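Local coordinates for protein Atp-dependent DNA ligase (Psychromonas sp., PDB 4D05) that probably seals nicks in DNA at the expense of ATP, here captured with AMP bound in its nucleotide pocket, at residues A[4-9]-A[40-45]; A[31-36]-A[59-64]; A[181-186]-A[202-207]. All blocks are in the same frame, centred on the assembly; numbering follows the deposited sequence.

Interaction 1: residues A[4-9]-A[40-45]. With SO4 (sulfate ion), chain F.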
loop_
_atom_site.group_PDB
_atom_site.type_symbol
_atom_site.label_atom_id
_atom_site.label_comp_id
_atom_site.label_asym_id
_atom_site.label_seq_id
_atom_site.Cartn_x
_atom_site.Cartn_y
_atom_site.Cartn_z
ATOM N N PRO A 4 -2.292 -17.811 -3.657
ATOM C CA PRO A 4 -2.956 -17.625 -4.940
ATOM C C PRO A 4 -2.069 -16.929 -5.967
ATOM O O PRO A 4 -1.135 -16.233 -5.585
ATOM C CB PRO A 4 -4.185 -16.774 -4.568
ATOM C CG PRO A 4 -3.831 -16.099 -3.302
ATOM C CD PRO A 4 -2.889 -17.000 -2.587
ATOM N N PRO A 5 -2.389 -17.107 -7.257
ATOM C CA PRO A 5 -1.600 -16.678 -8.425
ATOM C C PRO A 5 -1.903 -15.235 -8.692
ATOM O O PRO A 5 -2.675 -14.892 -9.587
ATOM C CB PRO A 5 -2.134 -17.560 -9.550
ATOM C CG PRO A 5 -3.576 -17.726 -9.190
ATOM C CD PRO A 5 -3.625 -17.798 -7.673
ATOM N N ILE A 6 -1.304 -14.379 -7.880
ATOM C CA ILE A 6 -1.618 -12.963 -7.927
ATOM C C ILE A 6 -0.496 -12.009 -8.393
ATOM O O ILE A 6 0.717 -12.274 -8.242
ATOM C CB ILE A 6 -2.181 -12.528 -6.580
ATOM C CG1 ILE A 6 -1.179 -12.768 -5.441
ATOM C CG2 ILE A 6 -3.422 -13.283 -6.343
ATOM C CD1 ILE A 6 -1.565 -12.134 -4.131
ATOM N N GLN A 7 -0.920 -10.879 -8.950
ATOM C CA GLN A 7 0.011 -9.852 -9.429
ATOM C C GLN A 7 0.350 -8.966 -8.306
ATOM O O GLN A 7 -0.556 -8.644 -7.532
ATOM C CB GLN A 7 -0.660 -8.977 -10.482
ATOM C CG GLN A 7 0.239 -7.909 -11.068
ATOM C CD GLN A 7 -0.339 -7.467 -12.420
ATOM O OE1 GLN A 7 0.141 -7.817 -13.487
ATOM N NE2 GLN A 7 -1.377 -6.759 -12.358
ATOM N N LEU A 8 1.622 -8.565 -8.212
ATOM C CA LEU A 8 2.093 -7.681 -7.167
ATOM C C LEU A 8 2.627 -6.323 -7.677
ATOM O O LEU A 8 3.197 -6.189 -8.784
ATOM C CB LEU A 8 3.189 -8.341 -6.318
ATOM C CG LEU A 8 2.977 -9.764 -5.793
ATOM C CD1 LEU A 8 4.233 -10.137 -5.034
ATOM C CD2 LEU A 8 1.711 -9.908 -4.887
ATOM N N ALA A 9 2.436 -5.307 -6.837
ATOM C CA ALA A 9 2.756 -3.933 -7.232
ATOM C C ALA A 9 4.201 -3.580 -6.953
ATOM O O ALA A 9 4.805 -4.041 -5.961
ATOM C CB ALA A 9 1.871 -2.964 -6.509
ATOM N N ILE A 40 -9.706 -16.579 -1.032
ATOM C CA ILE A 40 -8.426 -17.069 -0.551
ATOM C C ILE A 40 -7.494 -15.923 -0.170
ATOM O O ILE A 40 -7.349 -14.952 -0.918
ATOM C CB ILE A 40 -7.738 -17.953 -1.635
ATOM C CG1 ILE A 40 -8.710 -19.082 -2.089
ATOM C CG2 ILE A 40 -6.402 -18.469 -1.145
ATOM C CD1 ILE A 40 -8.211 -19.898 -3.168
ATOM N N SER A 41 -6.834 -16.047 0.982
ATOM C CA SER A 41 -5.921 -15.004 1.462
ATOM C C SER A 41 -4.584 -15.055 0.746
ATOM O O SER A 41 -4.281 -16.011 0.073
ATOM C CB SER A 41 -5.667 -15.163 2.962
ATOM O OG SER A 41 -4.735 -16.225 3.201
ATOM N N LYS A 42 -3.771 -14.005 0.909
ATOM C CA LYS A 42 -2.472 -13.989 0.245
ATOM C C LYS A 42 -1.573 -15.150 0.647
ATOM O O LYS A 42 -0.675 -15.540 -0.119
ATOM C CB LYS A 42 -1.700 -12.699 0.547
ATOM C CG LYS A 42 -2.188 -11.510 -0.139
ATOM C CD LYS A 42 -1.529 -10.239 0.480
ATOM C CE LYS A 42 -0.061 -10.138 0.238
ATOM N NZ LYS A 42 0.460 -8.847 0.826
ATOM N N GLN A 43 -1.811 -15.678 1.847
ATOM C CA GLN A 43 -1.046 -16.773 2.395
ATOM C C GLN A 43 -1.601 -18.135 1.999
ATOM O O GLN A 43 -1.021 -19.178 2.333
ATOM C CB GLN A 43 -1.019 -16.664 3.929
ATOM C CG GLN A 43 -0.531 -15.324 4.482
ATOM C CD GLN A 43 -1.658 -14.267 4.561
ATOM O OE1 GLN A 43 -2.857 -14.579 4.714
ATOM N NE2 GLN A 43 -1.268 -13.023 4.444
ATOM N N GLY A 44 -2.718 -18.138 1.283
ATOM C CA GLY A 44 -3.327 -19.386 0.846
ATOM C C GLY A 44 -4.426 -19.939 1.740
ATOM O O GLY A 44 -4.901 -21.050 1.509
ATOM N N ASN A 45 -4.861 -19.185 2.734
ATOM C CA ASN A 45 -5.939 -19.627 3.603
ATOM C C ASN A 45 -7.291 -19.388 2.947
ATOM O O ASN A 45 -7.549 -18.305 2.435
ATOM C CB ASN A 45 -5.949 -18.809 4.917
ATOM C CG ASN A 45 -4.637 -18.845 5.673
ATOM O OD1 ASN A 45 -3.846 -17.881 5.663
ATOM N ND2 ASN A 45 -4.398 -19.929 6.341
HETATM S S SO4 F . 2.452 -6.242 -1.407
HETATM O O1 SO4 F . 2.056 -5.238 -0.414
HETATM O O2 SO4 F . 1.468 -7.339 -1.488
HETATM O O3 SO4 F . 2.528 -5.639 -2.744
HETATM O O4 SO4 F . 3.764 -6.799 -1.036
#
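Pro4 lies with CD and CG against a tight turn, and that one ring carries most of the contact. Residues Ser41 to Gly44 form a type I beta turn, closed by Gly44 N donating to Ser41 O at 2.9 Å. Pro4 CD comes down on the same oxygen, 3.2 Å from Ser41 O, with CG close beside it, while Lys42 O lies nearby, 3.6 Å from Pro4 CD. No hydrogen bond joins the two segments; the contact is van der Waals packing of the ring on backbone oxygens and on Ile40. Ile40 supplies the greasy part: its CG2, anti to the backbone N, slides past the ring and meets Pro4 CD at 4.1 Å.

Ile6 forms a second touch. Its CG1 stands in the crowded position between backbone N and carbonyl carbon (chi1 60°), which sends CD1 across the Lys42 chain at about a right angle, 4.1 Å from Lys42 CG. Lys42 passes Ile6 and then bends at chi3 (67°), bringing NZ to 2.9 Å from O2 of the sulfate. Lys174 and Arg168 also hold this ion, probably from the crystallisation liquor; lying near the AMP, it may mark a phosphate-friendly spot. Across the turn, Asn45 N donates back to Ser41 OG at 3.0 Å.

The turn follows strand 39-40, at the edge of its sheet, while Leu8 and Ala9 open strand 8-11 in the other sheet of the domain; strand 30-34 lies alongside both segments, with Pro4 on Tyr33, and Ile6 and Lys42 on Arg31.

Interaction 2: residues A[31-36]-A[59-64]; sequences RAYWNG and TTAMDG. With SO4 (sulfate ion), chain G.
Four backbone hydrogen bonds zip strand 31-34 to strand 62-64 in antiparallel fashion, the shortest running from Trp34 N to Met62 O at 2.8 Å. Ala32 pairs with Gly64 and Trp34 with Met62 as hydrogen-bonded pairs; Tyr33 and Asp63 make the non-hydrogen-bonded pair between them.

Packing is tightest around the Trp34 ring. The chain of Met62, a selenomethionine, runs beside it and bends at chi3 (-78°), laying CE over one face, 3.3 Å from Trp34 CD1, while Thr60 O meets the ring edge. The indole NE1 donates to Pro58 O. On the Tyr33 side, Asp63 OD1 lies at the ring edge, 3.2 Å from Tyr33 CD1. The extended Arg31 chain brings NH2 to Asp63 OD2, a salt bridge modelled at an implausibly short 2.2 Å, probably because Asp63 has two conformers; the two planes stand 86° apart.

At the other end Gly36 CA still lies 3.3 Å from Thr59 O, but no hydrogen bond joins these residues and Thr59 is exposed. Ala61 N donates to O4 of a sulfate, probably from the crystallisation liquor.

Both strands are inner members of a five-stranded sheet, flanked by strands 39-40 and 94-99; Phe95 packs on Ala32 and Trp34, and Arg31 reaches the AMP.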
loop_
_atom_site.group_PDB
_atom_site.type_symbol
_atom_site.label_atom_id
_atom_site.label_comp_id
_atom_site.label_asym_id
_atom_site.label_seq_id
_atom_site.Cartn_x
_atom_site.Cartn_y
_atom_site.Cartn_z
ATOM N N ARG A 31 -6.374 -8.493 1.501
ATOM C CA ARG A 31 -6.462 -8.953 0.133
ATOM C C ARG A 31 -7.131 -10.315 0.061
ATOM O O ARG A 31 -6.882 -11.176 0.897
ATOM C CB ARG A 31 -5.078 -9.056 -0.481
ATOM C CG ARG A 31 -5.146 -9.268 -1.978
ATOM C CD ARG A 31 -3.800 -9.214 -2.647
ATOM N NE ARG A 31 -3.942 -9.461 -4.066
ATOM C CZ ARG A 31 -3.187 -8.917 -5.007
ATOM N NH1 ARG A 31 -2.206 -8.118 -4.701
ATOM N NH2 ARG A 31 -3.422 -9.207 -6.256
ATOM N N ALA A 32 -7.972 -10.514 -0.946
ATOM C CA ALA A 32 -8.617 -11.806 -1.167
ATOM C C ALA A 32 -8.648 -12.100 -2.663
ATOM O O ALA A 32 -8.890 -11.213 -3.477
ATOM C CB ALA A 32 -10.027 -11.824 -0.593
ATOM N N TYR A 33 -8.412 -13.363 -2.997
ATOM C CA TYR A 33 -8.519 -13.865 -4.342
ATOM C C TYR A 33 -9.745 -14.760 -4.397
ATOM O O TYR A 33 -9.866 -15.737 -3.650
ATOM C CB TYR A 33 -7.268 -14.666 -4.672
ATOM C CG TYR A 33 -7.304 -15.406 -5.978
ATOM C CD1 TYR A 33 -7.051 -14.772 -7.145
ATOM C CD2 TYR A 33 -7.538 -16.761 -6.025
ATOM C CE1 TYR A 33 -7.049 -15.471 -8.366
ATOM C CE2 TYR A 33 -7.542 -17.458 -7.213
ATOM C CZ TYR A 33 -7.322 -16.800 -8.379
ATOM O OH TYR A 33 -7.325 -17.463 -9.586
ATOM N N TRP A 34 -10.665 -14.391 -5.276
ATOM C CA TRP A 34 -11.850 -15.208 -5.555
ATOM C C TRP A 34 -11.567 -16.108 -6.718
ATOM O O TRP A 34 -11.296 -15.658 -7.828
ATOM C CB TRP A 34 -13.037 -14.310 -5.863
ATOM C CG TRP A 34 -14.265 -14.985 -6.379
ATOM C CD1 TRP A 34 -14.691 -14.994 -7.665
ATOM C CD2 TRP A 34 -15.243 -15.721 -5.629
ATOM N NE1 TRP A 34 -15.873 -15.680 -7.777
ATOM C CE2 TRP A 34 -16.240 -16.137 -6.540
ATOM C CE3 TRP A 34 -15.383 -16.058 -4.288
ATOM C CZ2 TRP A 34 -17.341 -16.880 -6.147
ATOM C CZ3 TRP A 34 -16.477 -16.784 -3.900
ATOM C CH2 TRP A 34 -17.443 -17.192 -4.824
ATOM N N ASN A 35 -11.616 -17.421 -6.461
ATOM C CA ASN A 35 -11.234 -18.350 -7.487
ATOM C C ASN A 35 -12.412 -18.865 -8.300
ATOM O O ASN A 35 -12.236 -19.776 -9.107
ATOM C CB ASN A 35 -10.424 -19.517 -6.908
ATOM C CG ASN A 35 -11.242 -20.441 -6.024
ATOM O OD1 ASN A 35 -12.403 -20.229 -5.819
ATOM N ND2 ASN A 35 -10.606 -21.491 -5.516
ATOM N N GLY A 36 -13.598 -18.308 -8.056
ATOM C CA GLY A 36 -14.824 -18.757 -8.682
ATOM C C GLY A 36 -15.790 -19.440 -7.736
ATOM O O GLY A 36 -16.967 -19.556 -8.036
ATOM N N THR A 59 -18.626 -16.531 -11.414
ATOM C CA THR A 59 -17.571 -17.516 -11.284
ATOM C C THR A 59 -16.257 -17.025 -11.900
ATOM O O THR A 59 -15.220 -17.683 -11.793
ATOM C CB THR A 59 -17.980 -18.908 -11.793
ATOM O OG1 THR A 59 -18.568 -18.790 -13.078
ATOM C CG2 THR A 59 -19.019 -19.536 -10.849
ATOM N N THR A 60 -16.291 -15.846 -12.521
ATOM C CA THR A 60 -15.068 -15.212 -13.021
ATOM C C THR A 60 -14.130 -14.991 -11.835
ATOM O O THR A 60 -14.561 -14.504 -10.794
ATOM C CB THR A 60 -15.404 -13.861 -13.633
ATOM O OG1 THR A 60 -16.359 -14.044 -14.692
ATOM C CG2 THR A 60 -14.175 -13.184 -14.173
ATOM N N ALA A 61 -12.866 -15.381 -11.957
ATOM C CA ALA A 61 -11.916 -15.109 -10.878
ATOM C C ALA A 61 -11.709 -13.614 -10.706
ATOM O O ALA A 61 -11.657 -12.865 -11.679
ATOM C CB ALA A 61 -10.605 -15.785 -11.156
HETATM N N MSE A 62 -11.603 -13.193 -9.452
HETATM C CA MSE A 62 -11.470 -11.782 -9.124
HETATM C C MSE A 62 -10.436 -11.540 -8.014
HETATM O O MSE A 62 -10.324 -12.326 -7.085
HETATM C CB MSE A 62 -12.841 -11.190 -8.651
HETATM C CG MSE A 62 -13.981 -11.346 -9.727
HETATM SE SE MSE A 62 -15.650 -10.561 -9.120
HETATM C CE MSE A 62 -16.168 -12.010 -7.919
ATOM N N ASP A 63 -9.710 -10.430 -8.123
ATOM C CA ASP A 63 -8.770 -9.968 -7.104
ATOM C C ASP A 63 -9.333 -8.714 -6.465
ATOM O O ASP A 63 -9.735 -7.831 -7.168
ATOM C CB ASP A 63 -7.466 -9.593 -7.766
ATOM C CG ASP A 63 -6.351 -10.473 -7.383
ATOM O OD1 ASP A 63 -6.401 -11.675 -7.690
ATOM O OD2 ASP A 63 -5.381 -9.954 -6.803
ATOM N N GLY A 64 -9.362 -8.640 -5.133
ATOM C CA GLY A 64 -9.906 -7.479 -4.463
ATOM C C GLY A 64 -9.443 -7.357 -3.032
ATOM O O GLY A 64 -8.597 -8.132 -2.552
HETATM S S SO4 G . -12.082 -15.843 -16.094
HETATM O O1 SO4 G . -13.468 -15.727 -16.611
HETATM O O2 SO4 G . -11.426 -16.864 -16.945
HETATM O O3 SO4 G . -11.364 -14.508 -16.283
HETATM O O4 SO4 G . -12.086 -16.319 -14.658
#

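Interaction 3: residues A[181-186]-A[202-207]. With SO4 (sulfate ion), chain E.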
loop_
_atom_site.group_PDB
_atom_site.type_symbol
_atom_site.label_atom_id
_atom_site.label_comp_id
_atom_site.label_asym_id
_atom_site.label_seq_id
_atom_site.Cartn_x
_atom_site.Cartn_y
_atom_site.Cartn_z
ATOM N N ALA A 181 11.520 2.993 6.774
ATOM C CA ALA A 181 12.393 1.835 6.848
ATOM C C ALA A 181 13.270 1.991 8.085
ATOM O O ALA A 181 13.213 3.033 8.761
ATOM C CB ALA A 181 13.224 1.771 5.646
ATOM N N GLU A 182 14.053 0.956 8.388
ATOM C CA GLU A 182 14.927 0.979 9.570
ATOM C C GLU A 182 16.415 1.111 9.257
ATOM O O GLU A 182 16.915 0.702 8.199
ATOM C CB GLU A 182 14.683 -0.261 10.458
ATOM C CG GLU A 182 13.389 -0.176 11.299
ATOM C CD GLU A 182 12.132 -0.228 10.456
ATOM O OE1 GLU A 182 11.899 -1.277 9.822
ATOM O OE2 GLU A 182 11.361 0.761 10.433
ATOM N N ALA A 183 17.133 1.690 10.208
ATOM C CA ALA A 183 18.580 1.846 10.086
ATOM C C ALA A 183 19.176 1.905 11.471
ATOM O O ALA A 183 18.476 2.194 12.441
ATOM C CB ALA A 183 18.942 3.113 9.336
ATOM N N THR A 184 20.487 1.684 11.550
ATOM C CA THR A 184 21.189 1.720 12.825
ATOM C C THR A 184 21.950 3.038 12.959
ATOM O O THR A 184 22.654 3.439 12.037
ATOM C CB THR A 184 22.165 0.534 12.923
ATOM O OG1 THR A 184 21.428 -0.685 12.884
ATOM C CG2 THR A 184 23.000 0.578 14.208
ATOM N N VAL A 185 21.805 3.711 14.100
ATOM C CA VAL A 185 22.536 4.943 14.335
ATOM C C VAL A 185 24.005 4.579 14.558
ATOM O O VAL A 185 24.301 3.745 15.417
ATOM C CB VAL A 185 22.028 5.689 15.589
ATOM C CG1 VAL A 185 22.839 6.973 15.813
ATOM C CG2 VAL A 185 20.552 6.012 15.434
ATOM N N ILE A 186 24.926 5.194 13.811
ATOM C CA ILE A 186 26.343 4.838 13.972
ATOM C C ILE A 186 27.227 5.974 14.461
ATOM O O ILE A 186 28.308 5.710 14.987
ATOM C CB ILE A 186 26.958 4.209 12.678
ATOM C CG1 ILE A 186 26.998 5.202 11.495
ATOM C CG2 ILE A 186 26.150 2.996 12.227
ATOM C CD1 ILE A 186 27.779 4.686 10.299
ATOM N N ILE A 202 22.415 12.860 12.552
ATOM C CA ILE A 202 22.971 11.535 12.818
ATOM C C ILE A 202 23.449 10.918 11.531
ATOM O O ILE A 202 22.978 11.282 10.437
ATOM C CB ILE A 202 21.973 10.584 13.495
ATOM C CG1 ILE A 202 20.714 10.423 12.629
ATOM C CG2 ILE A 202 21.597 11.094 14.884
ATOM C CD1 ILE A 202 19.642 9.496 13.201
ATOM N N LEU A 203 24.383 9.990 11.655
ATOM C CA LEU A 203 24.720 9.117 10.546
ATOM C C LEU A 203 24.118 7.756 10.864
ATOM O O LEU A 203 24.253 7.268 11.971
ATOM C CB LEU A 203 26.215 8.978 10.406
ATOM C CG LEU A 203 26.954 10.147 9.783
ATOM C CD1 LEU A 203 28.462 9.798 9.854
ATOM C CD2 LEU A 203 26.510 10.468 8.344
ATOM N N VAL A 204 23.439 7.164 9.887
ATOM C CA VAL A 204 22.835 5.850 10.062
ATOM C C VAL A 204 23.305 4.929 8.954
ATOM O O VAL A 204 23.719 5.391 7.903
ATOM C CB VAL A 204 21.299 5.901 10.077
ATOM C CG1 VAL A 204 20.812 6.848 11.160
ATOM C CG2 VAL A 204 20.721 6.291 8.698
ATOM N N LYS A 205 23.217 3.625 9.194
ATOM C CA LYS A 205 23.465 2.636 8.161
ATOM C C LYS A 205 22.221 1.760 8.043
ATOM O O LYS A 205 21.772 1.157 9.032
ATOM C CB LYS A 205 24.694 1.796 8.475
ATOM C CG LYS A 205 25.061 0.817 7.379
ATOM C CD LYS A 205 26.415 0.155 7.669
ATOM C CE LYS A 205 26.853 -0.795 6.579
ATOM N NZ LYS A 205 28.196 -1.413 6.893
ATOM N N ASN A 206 21.641 1.730 6.851
ATOM C CA ASN A 206 20.358 1.069 6.677
ATOM C C ASN A 206 20.512 -0.391 6.292
ATOM O O ASN A 206 21.642 -0.928 6.223
ATOM C CB ASN A 206 19.435 1.837 5.705
ATOM C CG ASN A 206 19.856 1.723 4.244
ATOM O OD1 ASN A 206 20.766 0.971 3.894
ATOM N ND2 ASN A 206 19.190 2.484 3.379
ATOM N N GLU A 207 19.373 -1.051 6.072
ATOM C CA GLU A 207 19.397 -2.483 5.874
ATOM C C GLU A 207 19.928 -2.868 4.482
ATOM O O GLU A 207 20.245 -4.025 4.234
ATOM C CB GLU A 207 18.017 -3.072 6.211
ATOM C CG GLU A 207 17.562 -2.557 7.607
ATOM C CD GLU A 207 16.379 -3.301 8.216
ATOM O OE1 GLU A 207 15.329 -3.418 7.549
ATOM O OE2 GLU A 207 16.507 -3.752 9.386
HETATM S S SO4 E . 30.878 0.584 5.466
HETATM O O1 SO4 E . 29.684 0.213 4.698
HETATM O O2 SO4 E . 32.022 -0.174 4.938
HETATM O O3 SO4 E . 31.122 2.048 5.424
HETATM O O4 SO4 E . 30.639 0.173 6.851
HETATM O O HOH W 1 16.518 0.331 5.433
HETATM O O HOH W 2 14.158 -1.416 6.805
HETATM O O HOH W 3 13.204 -3.548 9.099
HETATM O O HOH W 4 20.358 -1.551 10.306
#
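Lys205 O is held by two donors: Thr184 N, almost straight at 2.9 Å and 173° though above the carbonyl plane, and water 4, weakly. Lys205 N returns a bond to Thr184 O, and Ile186 N donates to Leu203 O at 2.9 Å. Val204 CA-H also leans on Thr184 O, 3.1 Å away.

Water joins the strands at the Glu182 end. Water 3 donates to Glu207 OE1 at 2.6 Å and to Glu182 OE1, mediating between two carboxylates. Water 2 accepts from Glu182 N and donates to Glu207 OE1 at an unusually short 2.4 Å. Water 1 donates to Glu182 O and accepts from Glu207 N. In Glu207, chi1 of -50° sets CG beside the backbone N, 3.4 Å from Glu182 O; the extended chain beyond carries the carboxylate to the waters. Glu182 bends at chi2 (68°), and its OE2 bonds to Thr234.

Ala183, Val185, Val204 and Asn206 share a buried face. Val204 CG2, in the crowded position between N and the carbonyl carbon, lies 3.7 Å from Ala183 CB, and Val185 CG2 meets Ile202 CD1 at 4.2 Å. Asn206 ND2 bonds to Tyr235 OH, its OD1 to Val210 N and Glu208 N. On the other face, with Thr184, Lys205 extends fully, its NZ donating to O1 and O4 of a sulfate, probably from the crystallisation liquor.

This hairpin of strands 179-190 and 199-206 lies in the OB-type domain, between strands 211-214 and 232-237. Its chemistry is mixed: apolar branches are buried together with a bonded amide, Lys205 charges the other face, and ordered water probably eases repulsion between the acids.

Interactions 1 and 2 are neighbours, their centres 10 Å apart, and their segments alternate along the chain. They touch directly: Ile40 N bonds to Tyr33 O, extending the sheet to strand 39-40, and Arg31 NH2 reaches Gln7 O, tying that sheet to the N-terminal segment beside the AMP pocket. Both belong to the ligase domain that holds the nucleotide. Interaction 3 comes later in sequence, in the OB-type domain, its centre about 32 Å from interaction 1 and 40 Å from interaction 2, with no touch. The separation fits a two-domain ligase, in which the OB domain is generally thought to move relative to the nucleotide-binding domain during the reaction.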